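Local coordinates for virulence sensor protein BvgS (Bordetella pertussis, PDB 6ZJ8) that is a virulence sensor histidine kinase, whose PAS domain, the part crystallised here, probably helps relay signals to the kinase, at residues Pro36-Val39 with Arg45-Leu48; Ala81-Glu86 with Val105-Arg110; Phe87-Val92 with Glu97-Asp102; Ile119-Ser124 with Gly130-Trp135. All coordinates share one frame; numbering follows the deposited sequence.

Interaction 1: Pro36-Val39 with Arg45-Leu48; sequences PIYV and RMLL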
loop_
_atom_site.group_PDB
_atom_site.type_symbol
_atom_site.label_atom_id
_atom_site.label_comp_id
_atom_site.label_asym_id
_atom_site.label_seq_id
_atom_site.Cartn_x
_atom_site.Cartn_y
_atom_site.Cartn_z
ATOM N N PRO A 36 0.374 0.098 5.202
ATOM C CA PRO A 36 -0.032 0.770 3.961
ATOM C C PRO A 36 -1.268 0.134 3.347
ATOM O O PRO A 36 -1.376 -1.091 3.248
ATOM C CB PRO A 36 1.194 0.606 3.057
ATOM C CG PRO A 36 2.338 0.528 4.002
ATOM C CD PRO A 36 1.817 -0.212 5.206
ATOM N N ILE A 37 -2.202 0.983 2.927
ATOM C CA ILE A 37 -3.389 0.539 2.210
ATOM C C ILE A 37 -3.746 1.605 1.186
ATOM O O ILE A 37 -3.577 2.803 1.434
ATOM C CB ILE A 37 -4.573 0.260 3.160
ATOM C CG1 ILE A 37 -5.756 -0.303 2.367
ATOM C CG2 ILE A 37 -4.995 1.526 3.881
ATOM C CD1 ILE A 37 -6.922 -0.711 3.221
ATOM N N TYR A 38 -4.236 1.159 0.031
ATOM C CA TYR A 38 -4.609 2.048 -1.056
ATOM C C TYR A 38 -5.857 1.506 -1.736
ATOM O O TYR A 38 -6.280 0.371 -1.501
ATOM C CB TYR A 38 -3.477 2.188 -2.081
ATOM C CG TYR A 38 -3.047 0.860 -2.665
ATOM C CD1 TYR A 38 -3.690 0.323 -3.774
ATOM C CD2 TYR A 38 -2.008 0.135 -2.099
ATOM C CE1 TYR A 38 -3.302 -0.897 -4.307
ATOM C CE2 TYR A 38 -1.615 -1.083 -2.622
ATOM C CZ TYR A 38 -2.265 -1.596 -3.722
ATOM O OH TYR A 38 -1.870 -2.808 -4.238
ATOM N N VAL A 39 -6.446 2.337 -2.591
ATOM C CA VAL A 39 -7.555 1.941 -3.447
ATOM C C VAL A 39 -7.276 2.464 -4.848
ATOM O O VAL A 39 -7.041 3.664 -5.030
ATOM C CB VAL A 39 -8.905 2.469 -2.930
ATOM C CG1 VAL A 39 -10.018 2.091 -3.891
ATOM C CG2 VAL A 39 -9.185 1.924 -1.541
ATOM N N ARG A 45 -6.145 4.536 -11.673
ATOM C CA ARG A 45 -5.996 5.765 -10.905
ATOM C C ARG A 45 -6.142 5.493 -9.414
ATOM O O ARG A 45 -7.003 4.717 -8.987
ATOM C CB ARG A 45 -7.026 6.802 -11.354
ATOM C CG ARG A 45 -6.697 7.453 -12.690
ATOM C CD ARG A 45 -7.819 8.354 -13.183
ATOM N NE ARG A 45 -9.039 7.603 -13.467
ATOM C CZ ARG A 45 -10.070 8.079 -14.159
ATOM N NH1 ARG A 45 -11.135 7.316 -14.361
ATOM N NH2 ARG A 45 -10.038 9.308 -14.656
ATOM N N MET A 46 -5.296 6.147 -8.620
ATOM C CA MET A 46 -5.281 5.956 -7.175
ATOM C C MET A 46 -6.331 6.851 -6.525
ATOM O O MET A 46 -6.276 8.080 -6.654
ATOM C CB MET A 46 -3.891 6.260 -6.620
ATOM C CG MET A 46 -2.824 5.264 -7.053
ATOM S SD MET A 46 -2.880 3.726 -6.115
ATOM C CE MET A 46 -2.087 4.240 -4.598
ATOM N N LEU A 47 -7.280 6.235 -5.823
ATOM C CA LEU A 47 -8.357 6.960 -5.162
ATOM C C LEU A 47 -8.074 7.254 -3.698
ATOM O O LEU A 47 -8.515 8.289 -3.188
ATOM C CB LEU A 47 -9.660 6.162 -5.253
ATOM C CG LEU A 47 -10.053 5.711 -6.658
ATOM C CD1 LEU A 47 -11.367 4.956 -6.610
ATOM C CD2 LEU A 47 -10.140 6.902 -7.594
ATOM N N LEU A 48 -7.358 6.370 -3.012
ATOM C CA LEU A 48 -7.105 6.534 -1.591
ATOM C C LEU A 48 -5.780 5.878 -1.245
ATOM O O LEU A 48 -5.392 4.870 -1.841
ATOM C CB LEU A 48 -8.237 5.928 -0.751
ATOM C CG LEU A 48 -8.105 6.022 0.770
ATOM C CD1 LEU A 48 -9.476 6.192 1.403
ATOM C CD2 LEU A 48 -7.418 4.792 1.347
#

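Interaction 2: Ala81-Glu86 with Val105-Arg110; sequences AREMHE and VTLHGR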
loop_
_atom_site.group_PDB
_atom_site.type_symbol
_atom_site.label_atom_id
_atom_site.label_comp_id
_atom_site.label_asym_id
_atom_site.label_seq_id
_atom_site.Cartn_x
_atom_site.Cartn_y
_atom_site.Cartn_z
ATOM N N ALA A 81 7.283 6.720 -9.275
ATOM C CA ALA A 81 6.524 5.642 -9.898
ATOM C C ALA A 81 7.284 4.324 -9.831
ATOM O O ALA A 81 6.691 3.266 -9.588
ATOM C CB ALA A 81 6.203 6.002 -11.349
ATOM N N ARG A 82 8.600 4.366 -10.044
ATOM C CA ARG A 82 9.400 3.146 -10.008
ATOM C C ARG A 82 9.319 2.480 -8.639
ATOM O O ARG A 82 9.062 1.276 -8.533
ATOM C CB ARG A 82 10.850 3.471 -10.374
ATOM C CG ARG A 82 11.778 2.267 -10.411
ATOM C CD ARG A 82 13.166 2.642 -10.915
ATOM N NE ARG A 82 13.794 3.677 -10.097
ATOM C CZ ARG A 82 14.267 3.480 -8.868
ATOM N NH1 ARG A 82 14.175 2.285 -8.296
ATOM N NH2 ARG A 82 14.823 4.485 -8.206
ATOM N N GLU A 83 9.522 3.257 -7.573
ATOM C CA GLU A 83 9.504 2.694 -6.226
ATOM C C GLU A 83 8.136 2.121 -5.881
ATOM O O GLU A 83 8.038 1.028 -5.311
ATOM C CB GLU A 83 9.910 3.766 -5.218
ATOM C CG GLU A 83 11.280 4.371 -5.489
ATOM C CD GLU A 83 11.521 5.635 -4.696
ATOM O OE1 GLU A 83 10.559 6.142 -4.079
ATOM O OE2 GLU A 83 12.670 6.127 -4.694
ATOM N N MET A 84 7.064 2.839 -6.220
ATOM C CA MET A 84 5.727 2.347 -5.905
ATOM C C MET A 84 5.419 1.058 -6.655
ATOM O O MET A 84 4.759 0.161 -6.118
ATOM C CB MET A 84 4.686 3.410 -6.238
ATOM C CG MET A 84 4.778 4.637 -5.362
ATOM S SD MET A 84 3.337 5.700 -5.512
ATOM C CE MET A 84 3.776 6.973 -4.340
ATOM N N HIS A 85 5.881 0.950 -7.904
ATOM C CA HIS A 85 5.589 -0.240 -8.695
ATOM C C HIS A 85 6.054 -1.504 -7.983
ATOM O O HIS A 85 5.396 -2.549 -8.059
ATOM C CB HIS A 85 6.247 -0.131 -10.070
ATOM C CG HIS A 85 5.832 -1.209 -11.022
ATOM N ND1 HIS A 85 6.691 -2.203 -11.442
ATOM C CD2 HIS A 85 4.648 -1.453 -11.631
ATOM C CE1 HIS A 85 6.054 -3.010 -12.270
ATOM N NE2 HIS A 85 4.812 -2.577 -12.402
ATOM N N GLU A 86 7.184 -1.428 -7.278
ATOM C CA GLU A 86 7.710 -2.603 -6.592
ATOM C C GLU A 86 6.775 -3.062 -5.477
ATOM O O GLU A 86 6.563 -4.267 -5.294
ATOM C CB GLU A 86 9.106 -2.296 -6.046
ATOM C CG GLU A 86 10.150 -2.085 -7.139
ATOM C CD GLU A 86 11.448 -1.493 -6.621
ATOM O OE1 GLU A 86 12.225 -0.957 -7.441
ATOM O OE2 GLU A 86 11.695 -1.557 -5.397
ATOM N N VAL A 105 11.730 -5.899 -1.288
ATOM C CA VAL A 105 11.738 -4.626 -1.994
ATOM C C VAL A 105 12.823 -3.753 -1.388
ATOM O O VAL A 105 12.987 -3.712 -0.164
ATOM C CB VAL A 105 10.370 -3.918 -1.924
ATOM C CG1 VAL A 105 10.467 -2.528 -2.535
ATOM C CG2 VAL A 105 9.316 -4.740 -2.638
ATOM N N THR A 106 13.560 -3.056 -2.245
ATOM C CA THR A 106 14.678 -2.220 -1.834
ATOM C C THR A 106 14.309 -0.758 -2.040
ATOM O O THR A 106 13.892 -0.365 -3.133
ATOM C CB THR A 106 15.940 -2.572 -2.623
ATOM O OG1 THR A 106 16.244 -3.961 -2.437
ATOM C CG2 THR A 106 17.117 -1.735 -2.155
ATOM N N LEU A 107 14.472 0.039 -0.988
ATOM C CA LEU A 107 14.060 1.436 -1.002
ATOM C C LEU A 107 14.850 2.172 0.067
ATOM O O LEU A 107 14.914 1.717 1.213
ATOM C CB LEU A 107 12.552 1.566 -0.742
ATOM C CG LEU A 107 12.000 2.986 -0.608
ATOM C CD1 LEU A 107 12.035 3.703 -1.943
ATOM C CD2 LEU A 107 10.587 2.952 -0.046
ATOM N N HIS A 108 15.446 3.303 -0.308
ATOM C CA HIS A 108 16.205 4.126 0.633
ATOM C C HIS A 108 17.365 3.337 1.236
ATOM O O HIS A 108 17.683 3.468 2.421
ATOM C CB HIS A 108 15.295 4.672 1.738
ATOM C CG HIS A 108 14.124 5.452 1.229
ATOM N ND1 HIS A 108 12.933 5.536 1.919
ATOM C CD2 HIS A 108 13.961 6.188 0.103
ATOM C CE1 HIS A 108 12.085 6.287 1.238
ATOM N NE2 HIS A 108 12.684 6.696 0.133
ATOM N N GLY A 109 17.997 2.502 0.414
ATOM C CA GLY A 109 19.111 1.691 0.854
ATOM C C GLY A 109 18.757 0.536 1.763
ATOM O O GLY A 109 19.666 -0.166 2.221
ATOM N N ARG A 110 17.474 0.309 2.039
ATOM C CA ARG A 110 17.023 -0.743 2.940
ATOM C C ARG A 110 16.137 -1.717 2.174
ATOM O O ARG A 110 15.233 -1.295 1.445
ATOM C CB ARG A 110 16.259 -0.153 4.136
ATOM C CG ARG A 110 17.107 0.004 5.392
ATOM C CD ARG A 110 16.387 0.737 6.527
ATOM N NE ARG A 110 14.957 0.444 6.585
ATOM C CZ ARG A 110 13.989 1.314 6.299
ATOM N NH1 ARG A 110 14.275 2.558 5.933
ATOM N NH2 ARG A 110 12.722 0.936 6.386
#

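Interaction 3: Phe87-Val92 with Glu97-Asp102; sequences FLLTRV and EPRFED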
loop_
_atom_site.group_PDB
_atom_site.type_symbol
_atom_site.label_atom_id
_atom_site.label_comp_id
_atom_site.label_asym_id
_atom_site.label_seq_id
_atom_site.Cartn_x
_atom_site.Cartn_y
_atom_site.Cartn_z
ATOM N N PHE A 87 6.198 -2.121 -4.729
ATOM C CA PHE A 87 5.323 -2.490 -3.623
ATOM C C PHE A 87 3.949 -2.948 -4.090
ATOM O O PHE A 87 3.286 -3.716 -3.385
ATOM C CB PHE A 87 5.161 -1.312 -2.662
ATOM C CG PHE A 87 6.383 -1.028 -1.844
ATOM C CD1 PHE A 87 7.361 -0.169 -2.312
ATOM C CD2 PHE A 87 6.554 -1.619 -0.604
ATOM C CE1 PHE A 87 8.487 0.094 -1.557
ATOM C CE2 PHE A 87 7.675 -1.359 0.155
ATOM C CZ PHE A 87 8.643 -0.502 -0.320
ATOM N N LEU A 88 3.504 -2.487 -5.255
ATOM C CA LEU A 88 2.193 -2.852 -5.766
ATOM C C LEU A 88 2.269 -4.176 -6.516
ATOM O O LEU A 88 3.345 -4.733 -6.748
ATOM C CB LEU A 88 1.653 -1.755 -6.682
ATOM C CG LEU A 88 1.565 -0.369 -6.044
ATOM C CD1 LEU A 88 1.325 0.676 -7.111
ATOM C CD2 LEU A 88 0.466 -0.323 -5.001
ATOM N N LEU A 89 1.102 -4.682 -6.896
ATOM C CA LEU A 89 0.985 -5.902 -7.676
ATOM C C LEU A 89 0.570 -5.564 -9.102
ATOM O O LEU A 89 -0.104 -4.560 -9.350
ATOM C CB LEU A 89 -0.029 -6.862 -7.051
ATOM C CG LEU A 89 0.332 -7.409 -5.669
ATOM C CD1 LEU A 89 -0.714 -8.407 -5.204
ATOM C CD2 LEU A 89 1.713 -8.048 -5.683
ATOM N N THR A 90 0.986 -6.415 -10.036
ATOM C CA THR A 90 0.677 -6.196 -11.441
ATOM C C THR A 90 -0.831 -6.242 -11.671
ATOM O O THR A 90 -1.585 -6.864 -10.914
ATOM C CB THR A 90 1.378 -7.245 -12.308
ATOM O OG1 THR A 90 2.746 -7.368 -11.901
ATOM C CG2 THR A 90 1.332 -6.846 -13.775
ATOM N N ARG A 91 -1.271 -5.565 -12.728
ATOM C CA ARG A 91 -2.691 -5.453 -13.061
ATOM C C ARG A 91 -3.076 -6.653 -13.920
ATOM O O ARG A 91 -2.764 -6.706 -15.113
ATOM C CB ARG A 91 -2.963 -4.131 -13.772
ATOM C CG ARG A 91 -4.438 -3.774 -13.905
ATOM C CD ARG A 91 -4.631 -2.347 -14.411
ATOM N NE ARG A 91 -4.057 -2.139 -15.739
ATOM C CZ ARG A 91 -4.668 -2.444 -16.882
ATOM N NH1 ARG A 91 -5.881 -2.983 -16.873
ATOM N NH2 ARG A 91 -4.061 -2.213 -18.037
ATOM N N VAL A 92 -3.761 -7.623 -13.310
ATOM C CA VAL A 92 -4.131 -8.846 -14.015
ATOM C C VAL A 92 -5.403 -8.613 -14.826
ATOM O O VAL A 92 -6.192 -7.703 -14.558
ATOM C CB VAL A 92 -4.304 -10.017 -13.026
ATOM C CG1 VAL A 92 -4.568 -11.320 -13.768
ATOM C CG2 VAL A 92 -3.075 -10.154 -12.142
ATOM N N GLU A 97 -10.799 -12.324 -7.883
ATOM C CA GLU A 97 -10.464 -13.050 -6.669
ATOM C C GLU A 97 -9.296 -12.375 -5.969
ATOM O O GLU A 97 -8.450 -11.757 -6.624
ATOM C CB GLU A 97 -10.109 -14.509 -7.001
ATOM C CG GLU A 97 -10.102 -15.448 -5.808
ATOM C CD GLU A 97 -10.145 -16.909 -6.214
ATOM O OE1 GLU A 97 -10.166 -17.190 -7.432
ATOM O OE2 GLU A 97 -10.163 -17.776 -5.316
ATOM N N PRO A 98 -9.229 -12.456 -4.639
ATOM C CA PRO A 98 -8.094 -11.858 -3.930
ATOM C C PRO A 98 -6.762 -12.407 -4.418
ATOM O O PRO A 98 -6.662 -13.545 -4.882
ATOM C CB PRO A 98 -8.349 -12.241 -2.467
ATOM C CG PRO A 98 -9.826 -12.376 -2.378
ATOM C CD PRO A 98 -10.256 -12.951 -3.702
ATOM N N ARG A 99 -5.730 -11.574 -4.304
ATOM C CA ARG A 99 -4.367 -11.944 -4.651
ATOM C C ARG A 99 -3.455 -11.737 -3.450
ATOM O O ARG A 99 -3.659 -10.825 -2.643
ATOM C CB ARG A 99 -3.841 -11.122 -5.831
ATOM C CG ARG A 99 -4.337 -11.570 -7.191
ATOM C CD ARG A 99 -3.673 -10.756 -8.289
ATOM N NE ARG A 99 -2.229 -10.979 -8.332
ATOM C CZ ARG A 99 -1.362 -10.172 -8.934
ATOM N NH1 ARG A 99 -1.780 -9.071 -9.541
ATOM N NH2 ARG A 99 -0.068 -10.462 -8.921
ATOM N N PHE A 100 -2.436 -12.589 -3.347
ATOM C CA PHE A 100 -1.458 -12.507 -2.271
ATOM C C PHE A 100 -0.086 -12.886 -2.806
ATOM O O PHE A 100 0.064 -13.921 -3.462
ATOM C CB PHE A 100 -1.837 -13.425 -1.105
ATOM C CG PHE A 100 -3.168 -13.106 -0.494
ATOM C CD1 PHE A 100 -3.276 -12.144 0.496
ATOM C CD2 PHE A 100 -4.312 -13.768 -0.907
ATOM C CE1 PHE A 100 -4.500 -11.848 1.061
ATOM C CE2 PHE A 100 -5.539 -13.479 -0.346
ATOM C CZ PHE A 100 -5.635 -12.517 0.640
ATOM N N GLU A 101 0.905 -12.043 -2.523
ATOM C CA GLU A 101 2.285 -12.309 -2.895
ATOM C C GLU A 101 3.199 -11.757 -1.812
ATOM O O GLU A 101 2.803 -10.900 -1.015
ATOM C CB GLU A 101 2.644 -11.691 -4.253
ATOM C CG GLU A 101 2.054 -12.429 -5.442
ATOM C CD GLU A 101 2.833 -12.190 -6.721
ATOM O OE1 GLU A 101 2.410 -11.336 -7.526
ATOM O OE2 GLU A 101 3.875 -12.852 -6.915
ATOM N N ASP A 102 4.427 -12.264 -1.779
ATOM C CA ASP A 102 5.438 -11.751 -0.868
ATOM C C ASP A 102 6.777 -11.718 -1.586
ATOM O O ASP A 102 7.115 -12.638 -2.334
ATOM C CB ASP A 102 5.525 -12.592 0.414
ATOM C CG ASP A 102 6.350 -13.852 0.239
ATOM O OD1 ASP A 102 6.217 -14.520 -0.806
ATOM O OD2 ASP A 102 7.131 -14.176 1.158
#

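Interaction 4: Ile119-Ser124 with Gly130-Trp135; sequences IPYGDS and GIIGGW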
loop_
_atom_site.group_PDB
_atom_site.type_symbol
_atom_site.label_atom_id
_atom_site.label_comp_id
_atom_site.label_asym_id
_atom_site.label_seq_id
_atom_site.Cartn_x
_atom_site.Cartn_y
_atom_site.Cartn_z
ATOM N N ILE A 119 -7.686 -6.861 -3.086
ATOM C CA ILE A 119 -9.046 -7.371 -3.095
ATOM C C ILE A 119 -9.827 -6.580 -4.145
ATOM O O ILE A 119 -9.893 -5.350 -4.052
ATOM C CB ILE A 119 -9.736 -7.248 -1.726
ATOM C CG1 ILE A 119 -8.899 -7.897 -0.620
ATOM C CG2 ILE A 119 -11.121 -7.885 -1.776
ATOM C CD1 ILE A 119 -9.003 -9.397 -0.583
ATOM N N PRO A 120 -10.427 -7.216 -5.141
ATOM C CA PRO A 120 -11.273 -6.471 -6.078
ATOM C C PRO A 120 -12.681 -6.278 -5.532
ATOM O O PRO A 120 -13.158 -7.019 -4.669
ATOM C CB PRO A 120 -11.278 -7.346 -7.338
ATOM C CG PRO A 120 -10.852 -8.720 -6.893
ATOM C CD PRO A 120 -10.405 -8.657 -5.453
ATOM N N TYR A 121 -13.346 -5.249 -6.055
ATOM C CA TYR A 121 -14.684 -4.891 -5.611
ATOM C C TYR A 121 -15.495 -4.393 -6.798
ATOM O O TYR A 121 -14.950 -4.043 -7.848
ATOM C CB TYR A 121 -14.650 -3.812 -4.517
ATOM C CG TYR A 121 -14.128 -2.478 -5.000
ATOM C CD1 TYR A 121 -14.978 -1.550 -5.588
ATOM C CD2 TYR A 121 -12.786 -2.147 -4.872
ATOM C CE1 TYR A 121 -14.508 -0.334 -6.035
ATOM C CE2 TYR A 121 -12.305 -0.930 -5.315
ATOM C CZ TYR A 121 -13.172 -0.028 -5.896
ATOM O OH TYR A 121 -12.701 1.187 -6.340
ATOM N N GLY A 122 -16.818 -4.356 -6.611
ATOM C CA GLY A 122 -17.716 -3.863 -7.631
ATOM C C GLY A 122 -18.879 -3.115 -7.009
ATOM O O GLY A 122 -19.068 -3.122 -5.791
ATOM N N ASP A 123 -19.657 -2.464 -7.872
ATOM C CA ASP A 123 -20.832 -1.704 -7.442
ATOM C C ASP A 123 -22.101 -2.543 -7.493
ATOM O O ASP A 123 -23.162 -2.057 -7.893
ATOM C CB ASP A 123 -20.976 -0.453 -8.304
ATOM C CG ASP A 123 -21.446 -0.762 -9.713
ATOM O OD1 ASP A 123 -21.290 -1.919 -10.154
ATOM O OD2 ASP A 123 -21.975 0.153 -10.378
ATOM N N SER A 124 -22.018 -3.809 -7.081
ATOM C CA SER A 124 -23.098 -4.765 -7.294
ATOM C C SER A 124 -23.251 -4.986 -8.793
ATOM O O SER A 124 -22.483 -4.432 -9.585
ATOM C CB SER A 124 -24.409 -4.279 -6.671
ATOM O OG SER A 124 -25.072 -3.354 -7.514
ATOM N N GLY A 130 -12.673 -1.518 -9.139
ATOM C CA GLY A 130 -11.312 -1.255 -8.717
ATOM C C GLY A 130 -10.800 -2.354 -7.816
ATOM O O GLY A 130 -11.394 -3.430 -7.712
ATOM N N ILE A 131 -9.678 -2.065 -7.162
ATOM C CA ILE A 131 -9.060 -2.981 -6.215
ATOM C C ILE A 131 -8.693 -2.213 -4.955
ATOM O O ILE A 131 -8.287 -1.047 -5.019
ATOM C CB ILE A 131 -7.809 -3.668 -6.805
ATOM C CG1 ILE A 131 -6.786 -2.629 -7.269
ATOM C CG2 ILE A 131 -8.199 -4.583 -7.957
ATOM C CD1 ILE A 131 -5.358 -3.017 -6.969
ATOM N N ILE A 132 -8.853 -2.865 -3.812
ATOM C CA ILE A 132 -8.286 -2.411 -2.550
ATOM C C ILE A 132 -7.027 -3.231 -2.309
ATOM O O ILE A 132 -7.021 -4.448 -2.531
ATOM C CB ILE A 132 -9.287 -2.574 -1.392
ATOM C CG1 ILE A 132 -10.610 -1.873 -1.717
ATOM C CG2 ILE A 132 -8.700 -2.011 -0.109
ATOM C CD1 ILE A 132 -11.840 -2.639 -1.261
ATOM N N GLY A 133 -5.956 -2.576 -1.874
ATOM C CA GLY A 133 -4.705 -3.289 -1.711
ATOM C C GLY A 133 -3.791 -2.624 -0.706
ATOM O O GLY A 133 -4.109 -1.581 -0.129
ATOM N N GLY A 134 -2.641 -3.257 -0.509
ATOM C CA GLY A 134 -1.649 -2.758 0.419
ATOM C C GLY A 134 -0.592 -3.815 0.662
ATOM O O GLY A 134 -0.492 -4.799 -0.074
ATOM N N TRP A 135 0.194 -3.596 1.712
ATOM C CA TRP A 135 1.224 -4.560 2.068
ATOM C C TRP A 135 1.563 -4.418 3.544
ATOM O O TRP A 135 1.219 -3.425 4.190
ATOM C CB TRP A 135 2.478 -4.385 1.201
ATOM C CG TRP A 135 3.162 -3.065 1.372
ATOM C CD1 TRP A 135 4.136 -2.757 2.279
ATOM C CD2 TRP A 135 2.935 -1.873 0.609
ATOM N NE1 TRP A 135 4.527 -1.448 2.130
ATOM C CE2 TRP A 135 3.805 -0.883 1.111
ATOM C CE3 TRP A 135 2.082 -1.547 -0.448
ATOM C CZ2 TRP A 135 3.844 0.410 0.592
ATOM C CZ3 TRP A 135 2.123 -0.261 -0.963
ATOM C CH2 TRP A 135 2.998 0.700 -0.441
#

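Interaction 1: Pro36-Val39 with Arg45-Leu48
V39 and L48 form an antiparallel hydrogen-bonded pair, and the short strands 37-39 and 46-48 meet at a wide 123° between their directions. V39 N gives its hydrogen to L48 O at 2.8 Å. In return V39 O faces two amides. The V39 carbonyl points almost straight at L47 N, with V39 O and L47 N 2.7 Å apart. L48 N bonds weakly to the same V39 O at 3.4 Å. One residue of 37-39 therefore sits across from two of 46-48. L48 O also receives a close CA-H contact from Y38 CA, at 3.0 Å.

The side chains of V39 and L48 lie on the same sheet face and touch at their roots, CB to CB at 4.1 Å. V39 CG1, anti to the backbone N (chi1 177°), swings to L47 CD1. I132 of the adjacent strand 128-137 also touches V39, and so does Y121 from strand 110-122, one strand further on.

Y38 and M46 make a separate contact. Two turns, at chi2 and chi3, fold the M46 chain back and bring its CE to Y38 CB at 3.5 Å. M46 SD stands 5.0 Å from the Y38 ring centroid, 46° off the ring normal. The sulfur makes an oblique Met-aromatic contact, while the CE methyl touches the root of the tyrosine at CB and CG. The ring runs on away from M46 and packs on L88. M46 rests against Y53 of helix 51-57.

L47 and L48 facing V39 make a classic beta bulge. It lies in the hairpin of the first two strands of the PAS sheet, where 46-49 is an outermost strand.

Interaction 2: Ala81-Glu86 with Val105-Arg110
V105 and E86 touch where helix 79-87 passes strand 99-107, the two short segments running at 151° with axes 9.0 Å apart. V105 turns its side chain to the helix. Its CG1 meets E86 twice, at CB (3.8 Å) and at carboxylate oxygen OE2 (3.3 Å). V105 CG2 lies near the backbone O of E86. The extended E86 chain carries its carboxylate along the strand to T106. There E86 OE2 stands 3.4 Å from T106 O, but both are acceptors and no bond forms.

L107 comes next. CG is anti to the backbone N (chi1 175°), and CD1 reaches E83, crossing that side chain at about a right angle. L107 CD1 comes closest to E83 CD, at 3.4 Å. L107 also packs on F87 and on T56 of helix 51-57. The chain then reverses in a type I' turn from L107 to R110, with L107 CG over the centre of one face of the H108 ring.

No hydrogen bond joins the two segments. E83 lies along L107 CD1, whereas E86 touches V105 with CB and OE2. An ion pair within the helix, R82 NH1 to E86 OE1, is long. Helix and strand are thus held by packing, while the close acceptors E86 OE2 and T106 O probably repel mildly.

Interaction 3: Phe87-Val92 with Glu97-Asp102
R99 reaches from the start of strand 99-107 into the loop after helix 79-87, between L89 and V92. Its CB lies 4.2 Å from L89 CD1. The chain runs straight through CG, then bends at chi3 (64°), which turns the guanidinium toward the loop. On the way, CD passes V92 CG2 at 3.9 Å, and NE stays beside the same methyl. V92 CG2 lies over one face of the guanidinium, offset toward NH1 and 3.6 Å from R99 CZ. L89 covers the opposite face, CD1 over its centre and CB nearer NH1.

At the tip the two nitrogens part company. The edge of the guanidinium at R99 NH1 is turned to the loop backbone and meets T90 O at 2.6 Å. That hydrogen bond is weak, because it is bent to 124° at the hydrogen. V92 CG2 is tight against R99 NH1, at 3.1 Å. R99 NH2 makes a salt bridge to E101 OE1 at 3.0 Å, two residues along its own strand. E101 OE1 in turn lies 3.8 Å from L89 CD2, bringing the leucine against both partners of the ion pair. The bridge and the two covered faces probably limit how the guanidinium can rotate.

L89 is buried and also packs on Q116. R99 and E101 bond through their backbones to T118 and Q116 of strand 110-122. The contact thus lays the loop after helix 79-87 alongside the start of outermost strand 99-107, running roughly counter to it.

Interaction 4: Ile119-Ser124 with Gly130-Trp135
Y121 lies flat against the backbone of G130, its partner in an antiparallel hydrogen-bonded pair. Its CG sits between the backbone N and the carbonyl carbon (chi1 66°), and this folds the ring back over the neighbouring strand. Y121 CE2 comes to G130 C at 3.2 Å, and Y121 CZ lies 3.6 Å from G130 CA. G130 O is over one face of the ring, and that same oxygen accepts Y121 N at 3.1 Å. G130 has no side chain, and the tyrosine lies directly on its backbone. I132 CD1 approaches Y121 CD2 obliquely at 3.8 Å.

I119 and I132 form another hydrogen-bonded pair. I119 N to I132 O measures 2.6 Å, and the return bond, I132 N to I119 O, 2.7 Å. Between these pairs P120 faces I131 on the other side of the sheet, with P120 CB at 4.2 Å from I131 CG2. P120 has no amide hydrogen, and in this non-hydrogen-bonded pair none points at the partner strand. This is the hairpin of the last two strands of the PAS sheet, 110-122 and 128-137.

Further out, strand 37-41 flanks 128-137. I37 touches I132, and Y38 and R40 pack on I131. R40 and Y38 also bond through their backbones to I131 and G133.

All four interactions reach one antiparallel PAS sheet. Interactions 1 and 4 each join the two strands of a hairpin by backbone hydrogen bonds, and they meet where strands 37-41 and 128-137 lie side by side, through Y38 N and G133 O at 2.7 Å, a probable hydrogen bond. Interactions 2 and 3 share strand 99-107. Interaction 2 is carried by packing, and interaction 3 adds a charged guanidinium, salt-bridged within its own strand and weakly bonded to a loop carbonyl. Interactions 1 and 2 are partly buried; 3 and 4 are surface contacts. F87, at the start of 87-92 though not part of its contact, packs on V105 of interaction 2 and W135 of interaction 4.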